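Local coordinates for sugar-binding transport ATP-binding protein (Pyrococcus horikoshii, PDB 1V43) that probably binds and hydrolyses ATP to drive sugar uptake, as the nucleotide-binding subunit of an ABC sugar transporter, at residues 233-236 with 237-240; 202-205 with 206-210. All blocks are in the same frame, centred on the assembly; numbering follows the deposited sequence.

Contact 1. Residues 233-236 with 237-240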
ATOM      1  N   PRO A 233     -18.790  -4.876   9.331  1.00 27.00           N
ATOM      2  CA  PRO A 233     -18.968  -3.432   9.164  1.00 28.91           C
ATOM      3  C   PRO A 233     -20.473  -3.150   9.254  1.00 33.03           C
ATOM      4  O   PRO A 233     -21.262  -3.851   8.628  1.00 30.34           O
ATOM      5  CB  PRO A 233     -18.427  -3.185   7.763  1.00 25.99           C
ATOM      6  CG  PRO A 233     -18.806  -4.459   7.045  1.00 28.69           C
ATOM      7  CD  PRO A 233     -18.405  -5.515   8.061  1.00 24.39           C
ATOM      8  N   ASN A 234     -20.883  -2.147  10.025  1.00 32.68           N
ATOM      9  CA  ASN A 234     -22.311  -1.885  10.135  1.00 35.39           C
ATOM     10  C   ASN A 234     -22.868  -1.024   9.000  1.00 42.25           C
ATOM     11  O   ASN A 234     -24.018  -0.596   9.055  1.00 40.98           O
ATOM     12  CB  ASN A 234     -22.638  -1.233  11.473  1.00 30.23           C
ATOM     13  CG  ASN A 234     -22.007   0.123  11.620  1.00 35.76           C
ATOM     14  OD1 ASN A 234     -21.785   0.829  10.636  1.00 33.25           O
ATOM     15  ND2 ASN A 234     -21.728   0.508  12.855  1.00 34.80           N
ATOM     16  N   SER A 235     -22.062  -0.782   7.968  1.00 40.44           N
ATOM     17  CA  SER A 235     -22.512   0.033   6.841  1.00 40.88           C
ATOM     18  C   SER A 235     -21.583  -0.069   5.632  1.00 36.77           C
ATOM     19  O   SER A 235     -20.472  -0.586   5.729  1.00 38.68           O
ATOM     20  CB  SER A 235     -22.618   1.491   7.270  1.00 34.07           C
ATOM     21  OG  SER A 235     -21.353   1.953   7.710  1.00 38.33           O
ATOM     22  N   VAL A 236     -22.044   0.427   4.490  1.00 39.98           N
ATOM     23  CA  VAL A 236     -21.239   0.394   3.273  1.00 36.40           C
ATOM     24  C   VAL A 236     -19.944   1.187   3.468  1.00 37.20           C
ATOM     25  O   VAL A 236     -18.859   0.700   3.134  1.00 35.37           O
ATOM     26  CB  VAL A 236     -22.009   0.984   2.069  1.00 41.00           C
ATOM     27  CG1 VAL A 236     -21.101   1.047   0.848  1.00 27.61           C
ATOM     28  CG2 VAL A 236     -23.231   0.128   1.766  1.00 35.99           C
ATOM     29  N   PHE A 237     -20.050   2.396   4.025  1.00 30.90           N
ATOM     30  CA  PHE A 237     -18.862   3.211   4.232  1.00 30.56           C
ATOM     31  C   PHE A 237     -17.759   2.495   5.019  1.00 30.03           C
ATOM     32  O   PHE A 237     -16.600   2.507   4.601  1.00 27.06           O
ATOM     33  CB  PHE A 237     -19.182   4.540   4.925  1.00 26.72           C
ATOM     34  CG  PHE A 237     -18.015   5.484   4.928  1.00 31.53           C
ATOM     35  CD1 PHE A 237     -17.742   6.273   3.818  1.00 27.33           C
ATOM     36  CD2 PHE A 237     -17.120   5.500   5.991  1.00 32.38           C
ATOM     37  CE1 PHE A 237     -16.597   7.057   3.761  1.00 31.70           C
ATOM     38  CE2 PHE A 237     -15.972   6.281   5.944  1.00 32.07           C
ATOM     39  CZ  PHE A 237     -15.710   7.061   4.823  1.00 33.36           C
ATOM     40  N   VAL A 238     -18.113   1.890   6.152  1.00 26.02           N
ATOM     41  CA  VAL A 238     -17.134   1.167   6.962  1.00 25.83           C
ATOM     42  C   VAL A 238     -16.656  -0.083   6.203  1.00 28.22           C
ATOM     43  O   VAL A 238     -15.469  -0.412   6.208  1.00 23.58           O
ATOM     44  CB  VAL A 238     -17.734   0.715   8.343  1.00 23.24           C
ATOM     45  CG1 VAL A 238     -16.723  -0.122   9.086  1.00 17.08           C
ATOM     46  CG2 VAL A 238     -18.116   1.949   9.212  1.00 20.87           C
ATOM     47  N   ALA A 239     -17.586  -0.776   5.555  1.00 20.98           N
ATOM     48  CA  ALA A 239     -17.240  -1.983   4.822  1.00 28.05           C
ATOM     49  C   ALA A 239     -16.188  -1.719   3.752  1.00 28.51           C
ATOM     50  O   ALA A 239     -15.329  -2.559   3.516  1.00 26.27           O
ATOM     51  CB  ALA A 239     -18.483  -2.590   4.170  1.00 29.50           C
ATOM     52  N   THR A 240     -16.247  -0.548   3.121  1.00 28.31           N
ATOM     53  CA  THR A 240     -15.309  -0.232   2.048  1.00 28.48           C
ATOM     54  C   THR A 240     -14.118   0.636   2.434  1.00 25.71           C
ATOM     55  O   THR A 240     -13.273   0.921   1.589  1.00 26.52           O
ATOM     56  CB  THR A 240     -16.039   0.441   0.850  1.00 29.20           C
ATOM     57  OG1 THR A 240     -16.618   1.680   1.276  1.00 33.50           O
ATOM     58  CG2 THR A 240     -17.149  -0.466   0.312  1.00 26.15           C
TER

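Contact 2. Residues 202-205 with 206-210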
ATOM      1  N   GLN A 202      -6.099   2.932   6.835  1.00 24.45           N
ATOM      2  CA  GLN A 202      -6.776   1.748   7.362  1.00 25.87           C
ATOM      3  C   GLN A 202      -5.838   0.606   7.792  1.00 25.27           C
ATOM      4  O   GLN A 202      -6.063  -0.003   8.832  1.00 23.64           O
ATOM      5  CB  GLN A 202      -7.836   1.245   6.359  1.00 21.82           C
ATOM      6  CG  GLN A 202      -7.313   0.867   4.966  1.00 23.19           C
ATOM      7  CD  GLN A 202      -7.043  -0.623   4.803  1.00 25.72           C
ATOM      8  OE1 GLN A 202      -7.474  -1.446   5.612  1.00 28.73           O
ATOM      9  NE2 GLN A 202      -6.339  -0.977   3.738  1.00 28.60           N
ATOM     10  N   VAL A 203      -4.792   0.311   7.021  1.00 23.53           N
ATOM     11  CA  VAL A 203      -3.872  -0.759   7.436  1.00 24.72           C
ATOM     12  C   VAL A 203      -3.205  -0.420   8.775  1.00 24.13           C
ATOM     13  O   VAL A 203      -3.039  -1.291   9.633  1.00 24.65           O
ATOM     14  CB  VAL A 203      -2.759  -1.029   6.395  1.00 25.51           C
ATOM     15  CG1 VAL A 203      -1.657  -1.897   7.022  1.00 19.29           C
ATOM     16  CG2 VAL A 203      -3.352  -1.752   5.162  1.00 28.17           C
ATOM     17  N   GLU A 204      -2.828   0.843   8.954  1.00 26.04           N
ATOM     18  CA  GLU A 204      -2.181   1.277  10.196  1.00 27.42           C
ATOM     19  C   GLU A 204      -3.193   1.171  11.339  1.00 25.84           C
ATOM     20  O   GLU A 204      -2.874   0.711  12.428  1.00 21.45           O
ATOM     21  CB  GLU A 204      -1.686   2.720  10.053  1.00 22.48           C
ATOM     22  CG  GLU A 204      -0.895   3.272  11.247  1.00 23.28           C
ATOM     23  CD  GLU A 204       0.014   4.434  10.837  1.00 30.84           C
ATOM     24  OE1 GLU A 204       0.896   4.205   9.986  1.00 26.29           O
ATOM     25  OE2 GLU A 204      -0.147   5.562  11.356  1.00 35.30           O
ATOM     26  N   ALA A 205      -4.421   1.587  11.073  1.00 24.14           N
ATOM     27  CA  ALA A 205      -5.463   1.513  12.085  1.00 31.50           C
ATOM     28  C   ALA A 205      -5.658   0.061  12.555  1.00 27.01           C
ATOM     29  O   ALA A 205      -5.653  -0.206  13.745  1.00 22.35           O
ATOM     30  CB  ALA A 205      -6.758   2.085  11.529  1.00 21.71           C
ATOM     31  N   MET A 206      -5.810  -0.870  11.614  1.00 24.47           N
ATOM     32  CA  MET A 206      -6.001  -2.282  11.937  1.00 25.24           C
ATOM     33  C   MET A 206      -4.820  -2.861  12.698  1.00 25.15           C
ATOM     34  O   MET A 206      -4.969  -3.777  13.503  1.00 26.03           O
ATOM     35  CB  MET A 206      -6.214  -3.088  10.655  1.00 27.65           C
ATOM     36  CG  MET A 206      -7.557  -2.849   9.968  1.00 27.36           C
ATOM     37  SD  MET A 206      -8.899  -3.565  10.918  1.00 24.86           S
ATOM     38  CE  MET A 206      -8.830  -5.262  10.374  1.00 23.20           C
ATOM     39  N   THR A 207      -3.637  -2.324  12.434  1.00 23.40           N
ATOM     40  CA  THR A 207      -2.407  -2.781  13.077  1.00 19.05           C
ATOM     41  C   THR A 207      -2.256  -2.287  14.500  1.00 24.50           C
ATOM     42  O   THR A 207      -1.758  -3.005  15.372  1.00 25.13           O
ATOM     43  CB  THR A 207      -1.156  -2.272  12.348  1.00 19.62           C
ATOM     44  OG1 THR A 207      -1.213  -2.633  10.962  1.00 27.35           O
ATOM     45  CG2 THR A 207       0.086  -2.842  12.995  1.00 20.69           C
ATOM     46  N   MET A 208      -2.685  -1.060  14.748  1.00 21.89           N
ATOM     47  CA  MET A 208      -2.475  -0.502  16.068  1.00 23.96           C
ATOM     48  C   MET A 208      -3.606  -0.406  17.092  1.00 25.76           C
ATOM     49  O   MET A 208      -3.361  -0.511  18.293  1.00 23.15           O
ATOM     50  CB  MET A 208      -1.820   0.865  15.883  1.00 23.19           C
ATOM     51  CG  MET A 208      -0.435   0.754  15.209  1.00 21.67           C
ATOM     52  SD  MET A 208       0.185   2.361  14.791  1.00 36.10           S
ATOM     53  CE  MET A 208       1.285   2.607  16.220  1.00 24.92           C
ATOM     54  N   GLY A 209      -4.837  -0.226  16.639  1.00 24.23           N
ATOM     55  CA  GLY A 209      -5.914  -0.074  17.600  1.00 27.29           C
ATOM     56  C   GLY A 209      -6.496  -1.304  18.267  1.00 29.87           C
ATOM     57  O   GLY A 209      -6.685  -2.344  17.635  1.00 21.20           O
ATOM     58  N   ASP A 210      -6.762  -1.193  19.568  1.00 28.65           N
ATOM     59  CA  ASP A 210      -7.405  -2.279  20.296  1.00 23.23           C
ATOM     60  C   ASP A 210      -8.818  -2.150  19.771  1.00 22.87           C
ATOM     61  O   ASP A 210      -9.571  -3.122  19.641  1.00 24.46           O
ATOM     62  CB  ASP A 210      -7.391  -2.020  21.805  1.00 17.72           C
ATOM     63  CG  ASP A 210      -5.997  -2.129  22.399  1.00 26.15           C
ATOM     64  OD1 ASP A 210      -5.296  -3.123  22.085  1.00 29.86           O
ATOM     65  OD2 ASP A 210      -5.613  -1.229  23.177  1.00 21.75           O
TER

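Contact 1. Residues 233-236 with 237-240
The ring of P233 lies against the first turn of helix 236-241, its CG 3.4 Å from CB of A239 and its CB 3.7 Å from CG1 of V238. CB and CG of the ring make both approaches, and the one to A239 is tighter than usual van der Waals contact, so the ring fits closely against the small alanine. The other methyl of V238, CG2, sits 3.6 Å from OG of S235. With CG1 anti to the backbone N (chi1 175°), V238 turns one methyl to the proline and the other to the serine.

S235 is the N-cap residue. Its carbonyl O takes the N-H of A239 at 2.9 Å, while its hydroxyl turns back and donates to OD1 of N234 at 3.2 Å instead of capping a helix N-H. One residue on, O of V236 accepts N of T240 at 2.9 Å, and OG1 of T240 stands 3.1 Å from that same V236 O.

Farther out, the amide of N234 is held by its ND2 on the carbonyl of L221, which ties the preceding loop to strand 219-224. V238 packs on that strand too, through L221 and Q222, whereas P233 leans on H361 and V236 and A239 on F363, both in strand 361-364. The whole is a helix start with S235 at the N-cap position and a proline two residues before it, set between the nucleotide-binding sheet and the C-terminal OB-like region of a MalK-type ATPase.

Contact 2. Residues 202-205 with 206-210
From Q202 O to M206 N, and on through V203, E204 and A205, four successive i to i+4 hydrogen bonds carry helix 202-208 to its end, the last of them G209 N to A205 O at 3.0 Å with an N-H...O angle of 172°. T207 adds a side-chain bond: its OG1 donates to V203 O at 2.6 Å. With OG1 beside its own backbone N (chi1 -54°), the hydroxyl bends back over the preceding turn, and V203 O is gripped twice, by T207 N and OG1 arriving from opposite faces of the carbonyl plane. A valine here would probably lose the hydroxyl's bond and leave V203 O held by the backbone N-H alone.

This short helix follows strand 194-199 and leads into strand 211-216, so it is the connection between two parallel strands of the P-loop NTPase core. A205 packs on that sheet, against V41 and L43. On another flank E204 and M208 run side by side, pointing the same way, with CG of E204 3.8 Å from SD of M208. The carboxylate of E204 reaches past the thioether to salt bridges with R177 and R181 and a hydrogen bond from Y197. CG of M206, anti to its carbonyl carbon (chi1 -71°), lies 3.4 Å from Q202 O. V203 and T207 both rest on L320 of the second subunit, while M206 meets A319 of that subunit.

In the fold
Contact 2 comes first along the chain and contact 1 follows, after strands 211-216 and 219-224 and helix 226-231; their centres are 16 Å apart and their nearest atoms about 7 Å, without touching. Strand 211-216 connects them: it leaves the helix of contact 2, and its V214 and N216 touch V238 and F237 of contact 1. Both contacts stand near the ATP site seen for this protein, which is empty here. The side chain of F237 is about 7 Å from that of C48, and the side chain of A205 about 9 Å from that of K50. Contact 2 also faces the second subunit, whereas contact 1 is touched by its own chain alone.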